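Local coordinates for uncharacterized protein (Bacteroides uniformis, PDB 4Q53) that is of unknown function but adopts a cystatin-like fold and belongs to the DUF4783 family of the NTF2 clan, at residues E19-L24 / T43-M48. Sequence-based numbering, arbitrary orientation.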
loop_
_atom_site.group_PDB
_atom_site.type_symbol
_atom_site.label_atom_id
_atom_site.label_comp_id
_atom_site.label_asym_id
_atom_site.label_seq_id
_atom_site.Cartn_x
_atom_site.Cartn_y
_atom_site.Cartn_z
ATOM N N GLU A 19 5.225 5.560 -8.208
ATOM C CA GLU A 19 4.384 4.628 -8.948
ATOM C C GLU A 19 3.108 4.318 -8.156
ATOM O O GLU A 19 2.020 4.219 -8.720
ATOM C CB GLU A 19 5.158 3.343 -9.263
ATOM C CG GLU A 19 6.410 3.559 -10.129
ATOM C CD GLU A 19 6.098 3.807 -11.599
ATOM O OE1 GLU A 19 4.910 4.006 -11.944
ATOM O OE2 GLU A 19 7.044 3.801 -12.416
ATOM N N LEU A 20 3.234 4.178 -6.843
ATOM C CA LEU A 20 2.075 3.866 -6.019
ATOM C C LEU A 20 1.027 4.977 -6.112
ATOM O O LEU A 20 -0.184 4.746 -6.080
ATOM C CB LEU A 20 2.521 3.645 -4.571
ATOM C CG LEU A 20 1.418 3.262 -3.587
ATOM C CD1 LEU A 20 0.802 1.914 -3.956
ATOM C CD2 LEU A 20 1.972 3.231 -2.187
ATOM N N ASN A 21 1.512 6.193 -6.276
ATOM C CA ASN A 21 0.662 7.374 -6.303
ATOM C C ASN A 21 -0.542 7.442 -7.258
ATOM O O ASN A 21 -1.284 8.296 -7.240
ATOM C CB ASN A 21 1.557 8.617 -6.496
ATOM C CG ASN A 21 0.790 9.926 -6.379
ATOM O OD1 ASN A 21 0.260 10.252 -5.323
ATOM N ND2 ASN A 21 0.709 10.668 -7.474
ATOM N N LYS A 22 -0.236 6.709 -8.339
ATOM C CA LYS A 22 -1.042 6.611 -9.534
ATOM C C LYS A 22 -2.253 5.887 -9.088
ATOM O O LYS A 22 -3.356 6.152 -9.587
ATOM C CB LYS A 22 -0.368 5.763 -10.620
ATOM C CG LYS A 22 0.751 6.424 -11.411
ATOM C CD LYS A 22 1.329 5.467 -12.469
ATOM C CE LYS A 22 0.256 4.914 -13.401
ATOM N NZ LYS A 22 0.800 3.965 -14.405
ATOM N N TYR A 23 -2.060 4.949 -8.156
ATOM C CA TYR A 23 -3.270 4.273 -7.639
ATOM C C TYR A 23 -3.930 4.738 -6.343
ATOM O O TYR A 23 -4.883 4.134 -5.884
ATOM C CB TYR A 23 -2.883 2.798 -7.517
ATOM C CG TYR A 23 -2.129 2.357 -8.751
ATOM C CD1 TYR A 23 -2.807 2.117 -9.934
ATOM C CD2 TYR A 23 -0.739 2.259 -8.759
ATOM C CE1 TYR A 23 -2.136 1.736 -11.082
ATOM C CE2 TYR A 23 -0.053 1.869 -9.909
ATOM C CZ TYR A 23 -0.764 1.628 -11.069
ATOM O OH TYR A 23 -0.112 1.246 -12.214
ATOM N N LEU A 24 -3.440 5.816 -5.769
ATOM C CA LEU A 24 -3.980 6.297 -4.500
ATOM C C LEU A 24 -5.292 7.055 -4.701
ATOM O O LEU A 24 -5.440 7.795 -5.670
ATOM C CB LEU A 24 -2.960 7.203 -3.790
ATOM C CG LEU A 24 -1.667 6.534 -3.299
ATOM C CD1 LEU A 24 -0.707 7.562 -2.734
ATOM C CD2 LEU A 24 -1.964 5.461 -2.274
ATOM N N THR A 43 -0.118 13.796 0.849
ATOM C CA THR A 43 0.467 13.408 2.125
ATOM C C THR A 43 0.678 11.899 2.180
ATOM O O THR A 43 1.668 11.423 2.726
ATOM C CB THR A 43 -0.425 13.861 3.284
ATOM O OG1 THR A 43 -0.574 15.289 3.227
ATOM C CG2 THR A 43 0.155 13.447 4.633
ATOM N N ALA A 44 -0.255 11.153 1.606
ATOM C CA ALA A 44 -0.120 9.705 1.556
ATOM C C ALA A 44 1.108 9.287 0.758
ATOM O O ALA A 44 1.866 8.417 1.184
ATOM C CB ALA A 44 -1.368 9.088 0.973
ATOM N N GLU A 45 1.321 9.915 -0.391
ATOM C CA GLU A 45 2.508 9.616 -1.186
ATOM C C GLU A 45 3.770 9.957 -0.400
ATOM O O GLU A 45 4.732 9.205 -0.425
ATOM C CB GLU A 45 2.474 10.342 -2.539
ATOM C CG GLU A 45 3.583 9.955 -3.531
ATOM C CD GLU A 45 4.963 10.516 -3.205
ATOM O OE1 GLU A 45 5.067 11.600 -2.586
ATOM O OE2 GLU A 45 5.966 9.881 -3.590
ATOM N N GLY A 46 3.760 11.092 0.293
ATOM C CA GLY A 46 4.905 11.499 1.091
ATOM C C GLY A 46 5.209 10.543 2.227
ATOM O O GLY A 46 6.371 10.220 2.513
ATOM N N THR A 47 4.159 10.068 2.880
ATOM C CA THR A 47 4.317 9.101 3.951
ATOM C C THR A 47 4.904 7.787 3.403
ATOM O O THR A 47 5.796 7.194 4.000
ATOM C CB THR A 47 2.961 8.837 4.612
ATOM O OG1 THR A 47 2.479 10.055 5.176
ATOM C CG2 THR A 47 3.062 7.784 5.698
HETATM N N MSE A 48 4.395 7.329 2.265
HETATM C CA MSE A 48 4.911 6.101 1.664
HETATM C C MSE A 48 6.350 6.286 1.170
HETATM O O MSE A 48 7.154 5.364 1.264
HETATM C CB MSE A 48 3.959 5.575 0.578
HETATM C CG MSE A 48 2.643 5.007 1.146
HETATM SE SE MSE A 48 2.905 3.666 2.530
HETATM C CE MSE A 48 4.119 2.473 1.587
#
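Leu20 and Asn21 both hold CG anti to the backbone N (chi1 -178° and -173°), which carries their side chains across to helix 41-54, where Glu45 answers with the same first torsion. Asn21 and Glu45 cross at about a right angle, with amide and carboxylate planes perpendicular. The touch is made by the aliphatic part of Glu45: its CB lies 3.6 Å from Asn21 OD1, and its CG packs 3.8 Å from Asn21 CB. A bend at chi2 of Glu45 leads the carboxylate away from the amide, and OE2 is hydrogen-bonded to Ser17 OG, at the start of the short helix 17-20. Leu20 CD2 meets selenomethionine Met48 at CG, 3.8 Å away. Leu24, just past the type I turn Leu20-Tyr23, sends CD1 to the helix backbone, 3.9 Å from Glu45 N and 4.1 Å from Ala44 CB. Leu20 also rests on Val8, Ala11 and Phe12 of helix 6-14, while Leu20 and Leu24 both reach Ile100 and Met48 reaches Ile32 and Ile105 of the sheet. The contact thus joins the N-terminal helical region to the long helix packed on the curved sheet of the cystatin-like fold. No hydrogen bond spans the two segments; their direct contact is van der Waals packing, apolar at Leu20-Met48 and Leu24-Ala44, with the Ser17-Glu45 bond adding a polar tie beside it.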